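Local atomic coordinates of FERM, ARHGEF and pleckstrin domain-containing protein 2 (Mus musculus, PDB entry 6D2K), a protein that activates the small GTPase RAC1 as a guanine nucleotide exchange factor and takes part in semaphorin signalling, actin remodelling and integrin regulation. Residues V19-D23 with Q36-H40; F88-P92 with R188-G194; A125-H130 with F167-H171; N209-S213 with F273-C277. All coordinates share one frame; numbering follows the deposited sequence.

This chain is the FERM domain of the protein, without the RhoGEF domain that carries the exchange activity. The contacts sample its three lobes and their junction. Contact 1 lies in the ubiquitin-like N-terminal lobe, contact 3 in the helical central lobe and contact 4 in the PH-like C-terminal lobe. Contact 2 joins the loop entering the central lobe to the loop leaving it. Contact 3 falls within the chain between those loops, and the nearest atoms of contacts 2 and 3 are about 4 Å apart. Contact 4 comes within about 5 Å of contact 2, nearest atoms. The centres of contacts 1 and 3 are 33 Å apart, as are those of contacts 3 and 4.

Contact 1. Residues V19-D23 with Q36-H40; sequences VELFD and QVWKH
Phe22 and Val37 make the main apolar contact between strand residues 19-23 and helix residues 36-40. Val37 CG2 lies over one face of the Phe22 ring, toward its rim, 4.1 Å from the ring centroid, a CH-pi contact. The nearest ring atom to Val37 CG2 is Phe22 CZ, at 3.8 Å. With CG of Phe22 opposite its own carbonyl carbon (chi1 -63°), the ring reaches toward the helix. CB of His40 meets the ring edge near the same CZ. A smaller residue such as alanine in place of Phe22 would probably open a gap beside Val37 and leave His40 CB without its ring partner. This is the beta-grasp fold of the ubiquitin-like FERM lobe, in which helix 30-41 packs across the sheet. Strand 19-24 is an edge strand of the sheet and pairs with strand 8-13. The strand and helix segments run at 135° to each other.

The polar contacts sit around this apolar centre. Gln36 OE1 is in the plane of the Phe22 ring at its edge, 3.6 Å from CD1 of Phe22. Gln36 OE1 also accepts from a water at 2.8 Å, and that water accepts from Asp23 N at 3.1 Å. The Asp23 carboxylate turns to Arg9 instead. Glu20 CB lies over one face of the His40 ring, toward its rim. The Glu20 carboxylate is modelled too close to this ring, so its placement is doubtful.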
loop_
_atom_site.group_PDB
_atom_site.type_symbol
_atom_site.label_atom_id
_atom_site.label_comp_id
_atom_site.label_asym_id
_atom_site.label_seq_id
_atom_site.Cartn_x
_atom_site.Cartn_y
_atom_site.Cartn_z
ATOM N N VAL A 19 14.660 -8.108 -7.959
ATOM C CA VAL A 19 15.141 -6.744 -8.174
ATOM C C VAL A 19 15.502 -6.563 -9.641
ATOM O O VAL A 19 16.172 -7.417 -10.238
ATOM C CB VAL A 19 16.353 -6.426 -7.280
ATOM C CG1 VAL A 19 16.881 -5.013 -7.546
ATOM C CG2 VAL A 19 15.992 -6.582 -5.808
ATOM N N GLU A 20 15.029 -5.470 -10.231
ATOM C CA GLU A 20 15.366 -5.120 -11.601
ATOM C C GLU A 20 16.088 -3.782 -11.600
ATOM O O GLU A 20 15.752 -2.901 -10.816
ATOM C CB GLU A 20 14.121 -5.066 -12.486
ATOM C CG GLU A 20 13.814 -6.364 -13.220
ATOM C CD GLU A 20 14.875 -6.719 -14.259
ATOM O OE1 GLU A 20 15.848 -7.401 -13.889
ATOM O OE2 GLU A 20 14.746 -6.305 -15.435
ATOM N N LEU A 21 17.087 -3.644 -12.468
ATOM C CA LEU A 21 17.906 -2.433 -12.532
ATOM C C LEU A 21 17.477 -1.564 -13.704
ATOM O O LEU A 21 17.276 -2.064 -14.820
ATOM C CB LEU A 21 19.386 -2.815 -12.669
ATOM C CG LEU A 21 19.894 -3.806 -11.617
ATOM C CD1 LEU A 21 21.280 -4.315 -11.988
ATOM C CD2 LEU A 21 19.914 -3.186 -10.227
ATOM N N PHE A 22 17.311 -0.267 -13.452
ATOM C CA PHE A 22 16.896 0.670 -14.496
ATOM C C PHE A 22 17.861 1.837 -14.540
ATOM O O PHE A 22 18.119 2.467 -13.521
ATOM C CB PHE A 22 15.481 1.191 -14.240
ATOM C CG PHE A 22 14.429 0.121 -14.282
ATOM C CD1 PHE A 22 13.645 -0.053 -15.403
ATOM C CD2 PHE A 22 14.232 -0.707 -13.196
ATOM C CE1 PHE A 22 12.671 -1.042 -15.440
ATOM C CE2 PHE A 22 13.277 -1.695 -13.226
ATOM C CZ PHE A 22 12.494 -1.868 -14.349
ATOM N N ASP A 23 18.389 2.118 -15.724
ATOM C CA ASP A 23 19.298 3.243 -15.895
ATOM C C ASP A 23 18.543 4.417 -16.493
ATOM O O ASP A 23 17.885 4.290 -17.522
ATOM C CB ASP A 23 20.475 2.834 -16.779
ATOM C CG ASP A 23 21.349 1.790 -16.125
ATOM O OD1 ASP A 23 21.721 1.985 -14.948
ATOM O OD2 ASP A 23 21.666 0.777 -16.780
ATOM N N GLN A 36 8.987 2.707 -17.742
ATOM C CA GLN A 36 9.923 1.614 -17.978
ATOM C C GLN A 36 9.541 0.409 -17.122
ATOM O O GLN A 36 9.626 -0.733 -17.570
ATOM C CB GLN A 36 11.380 2.033 -17.719
ATOM C CG GLN A 36 11.926 3.030 -18.741
ATOM C CD GLN A 36 13.439 3.222 -18.652
ATOM O OE1 GLN A 36 14.131 2.507 -17.924
ATOM N NE2 GLN A 36 13.956 4.191 -19.401
ATOM N N VAL A 37 9.098 0.667 -15.894
ATOM C CA VAL A 37 8.711 -0.426 -15.014
ATOM C C VAL A 37 7.440 -1.097 -15.509
ATOM O O VAL A 37 7.362 -2.324 -15.521
ATOM C CB VAL A 37 8.521 0.026 -13.558
ATOM C CG1 VAL A 37 7.985 -1.134 -12.729
ATOM C CG2 VAL A 37 9.844 0.527 -12.992
ATOM N N TRP A 38 6.458 -0.299 -15.917
ATOM C CA TRP A 38 5.200 -0.856 -16.419
ATOM C C TRP A 38 5.451 -1.710 -17.665
ATOM O O TRP A 38 4.761 -2.699 -17.898
ATOM C CB TRP A 38 4.184 0.237 -16.758
ATOM C CG TRP A 38 3.848 1.233 -15.652
ATOM C CD1 TRP A 38 3.309 2.469 -15.817
ATOM C CD2 TRP A 38 4.046 1.068 -14.237
ATOM N NE1 TRP A 38 3.150 3.087 -14.603
ATOM C CE2 TRP A 38 3.596 2.249 -13.618
ATOM C CE3 TRP A 38 4.557 0.039 -13.439
ATOM C CZ2 TRP A 38 3.642 2.434 -12.228
ATOM C CZ3 TRP A 38 4.603 0.227 -12.054
ATOM C CH2 TRP A 38 4.143 1.412 -11.472
ATOM N N LYS A 39 6.439 -1.319 -18.463
ATOM C CA LYS A 39 6.802 -2.067 -19.665
ATOM C C LYS A 39 7.508 -3.366 -19.325
ATOM O O LYS A 39 7.201 -4.416 -19.888
ATOM C CB LYS A 39 7.712 -1.233 -20.563
ATOM C CG LYS A 39 7.003 -0.197 -21.401
ATOM C CD LYS A 39 7.773 0.067 -22.699
ATOM C CE LYS A 39 9.218 -0.435 -22.628
ATOM N NZ LYS A 39 9.344 -1.911 -22.864
ATOM N N HIS A 40 8.477 -3.290 -18.422
ATOM C CA HIS A 40 9.174 -4.478 -17.974
ATOM C C HIS A 40 8.166 -5.514 -17.482
ATOM O O HIS A 40 8.346 -6.708 -17.702
ATOM C CB HIS A 40 10.178 -4.143 -16.870
ATOM C CG HIS A 40 10.745 -5.349 -16.196
ATOM N ND1 HIS A 40 11.750 -6.108 -16.755
ATOM C CD2 HIS A 40 10.431 -5.946 -15.022
ATOM C CE1 HIS A 40 12.039 -7.114 -15.950
ATOM N NE2 HIS A 40 11.257 -7.038 -14.890
HETATM O O HOH W 1 16.597 1.306 -18.122
#

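Contact 2. Residues F88-P92 with R188-G194; sequences FPPDP and RKLEMYG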
loop_
_atom_site.group_PDB
_atom_site.type_symbol
_atom_site.label_atom_id
_atom_site.label_comp_id
_atom_site.label_asym_id
_atom_site.label_seq_id
_atom_site.Cartn_x
_atom_site.Cartn_y
_atom_site.Cartn_z
ATOM N N PHE A 88 -6.130 1.210 -3.393
ATOM C CA PHE A 88 -6.823 -0.038 -3.081
ATOM C C PHE A 88 -8.333 0.103 -3.336
ATOM O O PHE A 88 -9.036 0.810 -2.596
ATOM C CB PHE A 88 -6.576 -0.408 -1.616
ATOM C CG PHE A 88 -5.162 -0.877 -1.324
ATOM C CD1 PHE A 88 -4.884 -2.232 -1.269
ATOM C CD2 PHE A 88 -4.137 0.020 -1.079
ATOM C CE1 PHE A 88 -3.599 -2.689 -0.997
ATOM C CE2 PHE A 88 -2.839 -0.431 -0.806
ATOM C CZ PHE A 88 -2.579 -1.784 -0.765
ATOM N N PRO A 89 -8.842 -0.544 -4.396
ATOM C CA PRO A 89 -10.287 -0.435 -4.638
ATOM C C PRO A 89 -11.049 -1.410 -3.743
ATOM O O PRO A 89 -10.459 -2.355 -3.219
ATOM C CB PRO A 89 -10.411 -0.843 -6.104
ATOM C CG PRO A 89 -9.333 -1.884 -6.271
ATOM C CD PRO A 89 -8.181 -1.389 -5.409
ATOM N N PRO A 90 -12.355 -1.179 -3.554
ATOM C CA PRO A 90 -13.143 -2.036 -2.667
ATOM C C PRO A 90 -13.270 -3.485 -3.158
ATOM O O PRO A 90 -13.399 -4.379 -2.320
ATOM C CB PRO A 90 -14.515 -1.345 -2.635
ATOM C CG PRO A 90 -14.540 -0.478 -3.843
ATOM C CD PRO A 90 -13.136 -0.069 -4.120
ATOM N N ASP A 91 -13.223 -3.718 -4.468
ATOM C CA ASP A 91 -13.418 -5.072 -5.015
ATOM C C ASP A 91 -12.290 -5.414 -5.981
ATOM O O ASP A 91 -12.471 -5.382 -7.194
ATOM C CB ASP A 91 -14.782 -5.167 -5.722
ATOM C CG ASP A 91 -15.284 -6.606 -5.871
ATOM O OD1 ASP A 91 -14.494 -7.553 -5.668
ATOM O OD2 ASP A 91 -16.485 -6.783 -6.190
ATOM N N PRO A 92 -11.106 -5.743 -5.446
ATOM C CA PRO A 92 -9.973 -5.993 -6.342
ATOM C C PRO A 92 -10.140 -7.277 -7.166
ATOM O O PRO A 92 -9.460 -7.443 -8.181
ATOM C CB PRO A 92 -8.778 -6.117 -5.382
ATOM C CG PRO A 92 -9.373 -6.442 -4.053
ATOM C CD PRO A 92 -10.734 -5.795 -4.022
ATOM N N ARG A 188 -10.237 -8.033 1.401
ATOM C CA ARG A 188 -10.975 -6.799 1.099
ATOM C C ARG A 188 -12.015 -6.487 2.154
ATOM O O ARG A 188 -12.513 -5.359 2.207
ATOM C CB ARG A 188 -11.626 -6.867 -0.280
ATOM C CG ARG A 188 -12.886 -7.702 -0.328
ATOM C CD ARG A 188 -13.360 -7.843 -1.750
ATOM N NE ARG A 188 -14.647 -8.524 -1.810
ATOM C CZ ARG A 188 -15.814 -7.896 -1.788
ATOM N NH1 ARG A 188 -16.940 -8.593 -1.842
ATOM N NH2 ARG A 188 -15.854 -6.570 -1.725
ATOM N N LYS A 189 -12.356 -7.469 2.987
ATOM C CA LYS A 189 -13.325 -7.225 4.069
ATOM C C LYS A 189 -12.669 -6.831 5.389
ATOM O O LYS A 189 -13.367 -6.518 6.367
ATOM C CB LYS A 189 -14.222 -8.453 4.297
ATOM C CG LYS A 189 -15.132 -8.796 3.123
ATOM C CD LYS A 189 -16.156 -7.702 2.905
ATOM C CE LYS A 189 -17.172 -8.103 1.854
ATOM N NZ LYS A 189 -18.157 -7.015 1.613
ATOM N N LEU A 190 -11.337 -6.837 5.429
ATOM C CA LEU A 190 -10.604 -6.490 6.640
ATOM C C LEU A 190 -10.580 -4.987 6.818
ATOM O O LEU A 190 -10.396 -4.249 5.858
ATOM C CB LEU A 190 -9.168 -7.002 6.591
ATOM C CG LEU A 190 -9.082 -8.515 6.428
ATOM C CD1 LEU A 190 -7.630 -8.920 6.294
ATOM C CD2 LEU A 190 -9.751 -9.196 7.624
ATOM N N GLU A 191 -10.763 -4.550 8.055
ATOM C CA GLU A 191 -10.766 -3.122 8.361
ATOM C C GLU A 191 -9.440 -2.488 7.957
ATOM O O GLU A 191 -9.400 -1.309 7.583
ATOM C CB GLU A 191 -11.017 -2.916 9.851
ATOM C CG GLU A 191 -11.167 -1.461 10.274
ATOM C CD GLU A 191 -11.629 -1.342 11.714
ATOM O OE1 GLU A 191 -12.776 -0.900 11.931
ATOM O OE2 GLU A 191 -10.848 -1.711 12.615
ATOM N N MET A 192 -8.357 -3.260 8.020
ATOM C CA MET A 192 -7.039 -2.720 7.693
ATOM C C MET A 192 -6.629 -2.861 6.219
ATOM O O MET A 192 -5.505 -2.509 5.848
ATOM C CB MET A 192 -5.974 -3.321 8.613
ATOM C CG MET A 192 -6.124 -2.879 10.086
ATOM S SD MET A 192 -5.991 -1.076 10.298
ATOM C CE MET A 192 -4.267 -0.836 9.906
ATOM N N TYR A 193 -7.529 -3.375 5.385
ATOM C CA TYR A 193 -7.265 -3.498 3.948
ATOM C C TYR A 193 -6.883 -2.143 3.352
ATOM O O TYR A 193 -7.649 -1.185 3.437
ATOM C CB TYR A 193 -8.483 -4.093 3.225
ATOM C CG TYR A 193 -8.445 -3.998 1.706
ATOM C CD1 TYR A 193 -7.617 -4.819 0.961
ATOM C CD2 TYR A 193 -9.236 -3.084 1.029
ATOM C CE1 TYR A 193 -7.581 -4.736 -0.414
ATOM C CE2 TYR A 193 -9.206 -2.988 -0.344
ATOM C CZ TYR A 193 -8.369 -3.813 -1.064
ATOM O OH TYR A 193 -8.312 -3.727 -2.439
ATOM N N GLY A 194 -5.690 -2.085 2.769
ATOM C CA GLY A 194 -5.171 -0.876 2.138
ATOM C C GLY A 194 -4.802 0.258 3.084
ATOM O O GLY A 194 -4.498 1.363 2.624
HETATM O O HOH W 2 -13.702 -3.677 0.384
#
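Tyr193 and Phe88 form the tight side of this contact. The edge of Phe88 points at the face of Tyr193, with ring planes at 84° and centroids 5.4 Å apart. Over the centre of a Phe88 face sits Gly194 CA, 3.5 Å from the ring centroid. Any CB on Gly194 would clash with Phe88 CG, and its positive phi (70°) also suits glycine. Tyr193 OH donates to Pro89 O at 2.7 Å, in the carbonyl plane. With its CG opposite the backbone N (chi1 168°), Tyr193 carries its OH between Pro89 and Pro92.

On the looser side, Arg188 NH2 gives a weak bond to Pro90 O, at 3.3 Å. Asp91 OD1 lies over a face of the guanidinium, 4.0 Å from Arg188 NE, so the pair is a long salt bridge of charges alone. Glu185 is the stronger partner of that NE. A water donates to both Pro90 O and Arg188 O, 2.8 Å from each.

The two loops lead into and out of the central lobe. Phe88 N bonds Tyr280 OH on the helix of the PH-like lobe. Ring packing and one short phenol bond thus mainly join these loops, with charge and water links beside them.

Contact 3. Residues A125-H130 with F167-H171; sequences ALLISH and FHQRH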
loop_
_atom_site.group_PDB
_atom_site.type_symbol
_atom_site.label_atom_id
_atom_site.label_comp_id
_atom_site.label_asym_id
_atom_site.label_seq_id
_atom_site.Cartn_x
_atom_site.Cartn_y
_atom_site.Cartn_z
ATOM N N ALA A 125 -3.852 -17.093 9.146
ATOM C CA ALA A 125 -3.477 -18.452 8.768
ATOM C C ALA A 125 -4.175 -18.875 7.478
ATOM O O ALA A 125 -3.562 -19.517 6.591
ATOM C CB ALA A 125 -3.835 -19.406 9.894
ATOM N N LEU A 126 -5.453 -18.520 7.364
ATOM C CA LEU A 126 -6.203 -18.811 6.147
ATOM C C LEU A 126 -5.627 -18.070 4.936
ATOM O O LEU A 126 -5.458 -18.653 3.864
ATOM C CB LEU A 126 -7.683 -18.475 6.347
ATOM C CG LEU A 126 -8.604 -18.746 5.162
ATOM C CD1 LEU A 126 -8.570 -20.245 4.791
ATOM C CD2 LEU A 126 -10.022 -18.272 5.490
ATOM N N LEU A 127 -5.341 -16.782 5.085
ATOM C CA LEU A 127 -4.691 -16.028 4.013
ATOM C C LEU A 127 -3.400 -16.702 3.564
ATOM O O LEU A 127 -3.172 -16.886 2.361
ATOM C CB LEU A 127 -4.372 -14.593 4.475
ATOM C CG LEU A 127 -5.543 -13.626 4.434
ATOM C CD1 LEU A 127 -5.189 -12.343 5.196
ATOM C CD2 LEU A 127 -5.909 -13.298 2.997
ATOM N N ILE A 128 -2.535 -17.033 4.517
ATOM C CA ILE A 128 -1.260 -17.655 4.186
ATOM C C ILE A 128 -1.485 -18.993 3.490
ATOM O O ILE A 128 -0.773 -19.317 2.549
ATOM C CB ILE A 128 -0.372 -17.833 5.422
ATOM C CG1 ILE A 128 -0.067 -16.465 6.031
ATOM C CG2 ILE A 128 0.931 -18.554 5.060
ATOM C CD1 ILE A 128 0.590 -16.541 7.401
ATOM N N SER A 129 -2.497 -19.744 3.918
ATOM C CA SER A 129 -2.750 -21.048 3.294
ATOM C C SER A 129 -3.095 -20.917 1.805
ATOM O O SER A 129 -2.725 -21.776 0.989
ATOM C CB SER A 129 -3.828 -21.838 4.054
ATOM O OG SER A 129 -5.125 -21.314 3.834
ATOM N N HIS A 130 -3.815 -19.861 1.449
ATOM C CA HIS A 130 -4.115 -19.598 0.041
ATOM C C HIS A 130 -2.882 -19.120 -0.710
ATOM O O HIS A 130 -2.672 -19.495 -1.876
ATOM C CB HIS A 130 -5.268 -18.607 -0.113
ATOM C CG HIS A 130 -6.613 -19.235 0.098
ATOM N ND1 HIS A 130 -7.439 -18.917 1.154
ATOM C CD2 HIS A 130 -7.247 -20.204 -0.601
ATOM C CE1 HIS A 130 -8.543 -19.647 1.078
ATOM N NE2 HIS A 130 -8.445 -20.435 0.023
ATOM N N PHE A 167 -5.527 -25.493 7.125
ATOM C CA PHE A 167 -6.303 -24.808 6.097
ATOM C C PHE A 167 -5.817 -25.176 4.686
ATOM O O PHE A 167 -6.624 -25.344 3.773
ATOM C CB PHE A 167 -6.237 -23.279 6.270
ATOM C CG PHE A 167 -7.086 -22.737 7.393
ATOM C CD1 PHE A 167 -8.447 -22.971 7.428
ATOM C CD2 PHE A 167 -6.525 -21.932 8.373
ATOM C CE1 PHE A 167 -9.233 -22.472 8.454
ATOM C CE2 PHE A 167 -7.298 -21.418 9.397
ATOM C CZ PHE A 167 -8.661 -21.685 9.434
ATOM N N HIS A 168 -4.501 -25.257 4.500
ATOM C CA HIS A 168 -3.955 -25.557 3.182
ATOM C C HIS A 168 -4.473 -26.894 2.651
ATOM O O HIS A 168 -4.730 -27.031 1.457
ATOM C CB HIS A 168 -2.430 -25.555 3.217
ATOM C CG HIS A 168 -1.794 -25.630 1.863
ATOM N ND1 HIS A 168 -0.472 -25.970 1.685
ATOM C CD2 HIS A 168 -2.298 -25.416 0.625
ATOM C CE1 HIS A 168 -0.183 -25.945 0.397
ATOM N NE2 HIS A 168 -1.277 -25.625 -0.271
ATOM N N GLN A 169 -4.647 -27.866 3.544
ATOM C CA GLN A 169 -5.153 -29.179 3.142
ATOM C C GLN A 169 -6.527 -29.086 2.487
ATOM O O GLN A 169 -6.922 -29.980 1.730
ATOM C CB GLN A 169 -5.220 -30.123 4.345
ATOM C CG GLN A 169 -3.880 -30.504 4.897
ATOM C CD GLN A 169 -3.989 -31.266 6.202
ATOM O OE1 GLN A 169 -4.606 -32.332 6.262
ATOM N NE2 GLN A 169 -3.380 -30.728 7.253
ATOM N N ARG A 170 -7.256 -28.010 2.766
ATOM C CA ARG A 170 -8.597 -27.832 2.222
ATOM C C ARG A 170 -8.607 -27.330 0.779
ATOM O O ARG A 170 -9.658 -27.306 0.147
ATOM C CB ARG A 170 -9.401 -26.840 3.073
ATOM C CG ARG A 170 -9.382 -27.128 4.556
ATOM C CD ARG A 170 -10.185 -26.083 5.322
ATOM N NE ARG A 170 -10.200 -26.395 6.743
ATOM C CZ ARG A 170 -10.979 -25.787 7.632
ATOM N NH1 ARG A 170 -11.812 -24.830 7.247
ATOM N NH2 ARG A 170 -10.921 -26.141 8.906
ATOM N N HIS A 171 -7.453 -26.896 0.270
ATOM C CA HIS A 171 -7.424 -26.191 -1.013
ATOM C C HIS A 171 -6.990 -27.058 -2.174
ATOM O O HIS A 171 -6.604 -26.533 -3.217
ATOM C CB HIS A 171 -6.479 -24.990 -0.953
ATOM C CG HIS A 171 -6.733 -24.077 0.202
ATOM N ND1 HIS A 171 -7.987 -23.878 0.740
ATOM C CD2 HIS A 171 -5.887 -23.286 0.908
ATOM C CE1 HIS A 171 -7.905 -23.015 1.737
ATOM N NE2 HIS A 171 -6.642 -22.635 1.858
#
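His171 and Ser129 share the hydrogen bond at the centre of this contact. NE2 of His171 donates to Ser129 OG at 2.8 Å, nearly in the imidazole plane. Ser129 OG in turn donates to Leu126 O at 2.7 Å. The serine is set for this by a chi1 of 74°, which puts OG between its own N and carbonyl carbon. One face of the His171 ring stacks on His130 in an offset pair, centroids 3.8 Å apart and planes at 17°. The opposite face lies against Phe167 O. A leucine in place of His171 would keep bulk but would probably leave Ser129 OG without its donor and His130 without its stacking partner.

About one turn earlier on helix 121-136, CD1 of Leu126 lies over a face of the Phe167 ring, 4.2 Å from its centroid. Ala125 CB touches the same ring at CD2 of Phe167, 4.0 Å away. The backbones come close where Ser129 faces His168, with CA atoms 4.7 Å apart.

Outside this shell, His168 ND1 is bonded to Asp144, and Ile186 of helix 176-187 packs on Leu126. These helices belong to the all-helical central FERM lobe, which resembles acyl-CoA-binding protein.

Since the serine spends its proton on Leu126 O, its OG is left to accept, consistent with a hydrogen on NE2 of His171.

Contact 4. Residues N209-S213 with F273-C277; sequences NLAVS and FWKIC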
loop_
_atom_site.group_PDB
_atom_site.type_symbol
_atom_site.label_atom_id
_atom_site.label_comp_id
_atom_site.label_asym_id
_atom_site.label_seq_id
_atom_site.Cartn_x
_atom_site.Cartn_y
_atom_site.Cartn_z
ATOM N N ASN A 209 -4.562 8.113 14.534
ATOM C CA ASN A 209 -3.942 7.710 13.283
ATOM C C ASN A 209 -4.853 8.108 12.139
ATOM O O ASN A 209 -6.018 7.707 12.098
ATOM C CB ASN A 209 -3.698 6.199 13.265
ATOM C CG ASN A 209 -2.589 5.780 14.213
ATOM O OD1 ASN A 209 -1.487 6.325 14.182
ATOM N ND2 ASN A 209 -2.881 4.814 15.070
ATOM N N LEU A 210 -4.332 8.915 11.222
ATOM C CA LEU A 210 -5.061 9.283 10.013
ATOM C C LEU A 210 -4.798 8.273 8.904
ATOM O O LEU A 210 -3.701 7.703 8.788
ATOM C CB LEU A 210 -4.662 10.680 9.526
ATOM C CG LEU A 210 -5.090 11.833 10.423
ATOM C CD1 LEU A 210 -4.513 13.140 9.901
ATOM C CD2 LEU A 210 -6.606 11.932 10.489
ATOM N N ALA A 211 -5.819 8.046 8.091
ATOM C CA ALA A 211 -5.663 7.194 6.913
ATOM C C ALA A 211 -6.615 7.650 5.831
ATOM O O ALA A 211 -7.468 8.506 6.053
ATOM C CB ALA A 211 -5.898 5.718 7.266
ATOM N N VAL A 212 -6.466 7.085 4.641
ATOM C CA VAL A 212 -7.378 7.417 3.556
ATOM C C VAL A 212 -7.725 6.157 2.770
ATOM O O VAL A 212 -6.909 5.231 2.650
ATOM C CB VAL A 212 -6.807 8.535 2.642
ATOM C CG1 VAL A 212 -5.586 8.049 1.900
ATOM C CG2 VAL A 212 -7.883 9.046 1.681
ATOM N N SER A 213 -8.954 6.096 2.275
ATOM C CA SER A 213 -9.422 4.909 1.550
ATOM C C SER A 213 -10.347 5.350 0.419
ATOM O O SER A 213 -10.622 6.542 0.254
ATOM C CB SER A 213 -10.189 3.976 2.483
ATOM O OG SER A 213 -11.494 4.505 2.744
ATOM N N PHE A 273 0.590 13.440 3.477
ATOM C CA PHE A 273 -0.754 12.913 3.719
ATOM C C PHE A 273 -1.795 13.662 2.896
ATOM O O PHE A 273 -2.704 13.056 2.319
ATOM C CB PHE A 273 -1.136 12.939 5.203
ATOM C CG PHE A 273 -2.473 12.295 5.478
ATOM C CD1 PHE A 273 -2.676 10.961 5.187
ATOM C CD2 PHE A 273 -3.522 13.022 6.000
ATOM C CE1 PHE A 273 -3.917 10.361 5.413
ATOM C CE2 PHE A 273 -4.755 12.424 6.238
ATOM C CZ PHE A 273 -4.949 11.089 5.938
ATOM N N TRP A 274 -1.681 14.984 2.848
ATOM C CA TRP A 274 -2.559 15.763 1.996
ATOM C C TRP A 274 -2.506 15.268 0.552
ATOM O O TRP A 274 -3.541 15.094 -0.093
ATOM C CB TRP A 274 -2.169 17.254 2.072
ATOM C CG TRP A 274 -2.933 18.122 1.133
ATOM C CD1 TRP A 274 -4.197 18.638 1.309
ATOM C CD2 TRP A 274 -2.481 18.605 -0.133
ATOM N NE1 TRP A 274 -4.552 19.393 0.214
ATOM C CE2 TRP A 274 -3.519 19.393 -0.680
ATOM C CE3 TRP A 274 -1.296 18.456 -0.855
ATOM C CZ2 TRP A 274 -3.411 20.015 -1.914
ATOM C CZ3 TRP A 274 -1.193 19.074 -2.089
ATOM C CH2 TRP A 274 -2.242 19.856 -2.598
ATOM N N LYS A 275 -1.300 15.049 0.044
ATOM C CA LYS A 275 -1.134 14.625 -1.351
ATOM C C LYS A 275 -1.853 13.304 -1.624
ATOM O O LYS A 275 -2.560 13.181 -2.620
ATOM C CB LYS A 275 0.347 14.474 -1.725
ATOM C CG LYS A 275 1.141 15.791 -1.882
ATOM C CD LYS A 275 2.558 15.504 -2.388
ATOM C CE LYS A 275 3.306 16.799 -2.696
ATOM N NZ LYS A 275 4.706 16.542 -3.136
ATOM N N ILE A 276 -1.676 12.319 -0.747
ATOM C CA ILE A 276 -2.291 11.011 -0.999
ATOM C C ILE A 276 -3.807 11.103 -0.871
ATOM O O ILE A 276 -4.537 10.404 -1.584
ATOM C CB ILE A 276 -1.694 9.876 -0.125
ATOM C CG1 ILE A 276 -2.184 8.494 -0.619
ATOM C CG2 ILE A 276 -2.083 10.039 1.319
ATOM C CD1 ILE A 276 -1.755 8.151 -2.031
ATOM N N CYS A 277 -4.298 11.975 0.009
ATOM C CA CYS A 277 -5.751 12.162 0.109
ATOM C C CYS A 277 -6.323 12.776 -1.161
ATOM O O CYS A 277 -7.340 12.318 -1.678
ATOM C CB CYS A 277 -6.137 13.030 1.297
ATOM S SG CYS A 277 -5.940 12.266 2.899
#
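Helix 267-284 closes one end of the beta sandwich of this PH-like FERM lobe, and it meets strand 207-213 here. The two segments run nearly the same way, 24° apart, with axes 8.9 Å from each other at closest approach. Phe273 does most of the touching. Its chi1 of -175° sends CG away from the backbone N and the ring toward the strand. CZ of Phe273 meets Leu210 CB at 3.6 Å, and CE2 of Phe273 meets Leu210 CD1 at 3.7 Å. The backbone of Ala211 lies at the ring edge, its O 3.6 Å from Phe273 CZ. Cys277 SG sits over one face of the same ring, one helical turn on.

Val212 divides its branches. CG1 of Val212 approaches Ile276 CG2 at 4.1 Å. CB of Val212 comes to 3.8 Å from Cys277 SG, and CG2 follows at 4.0 Å from that sulfur. Phe244 also meets Phe273 edge-to-face, and Leu264 of strand 259-264 touches it.

No hydrogen bond crosses the contact. Leu210 and Ala211 form backbone bonds with His198 and Leu218 in the neighbouring strands. Apolar fit and burial therefore hold helix to strand here.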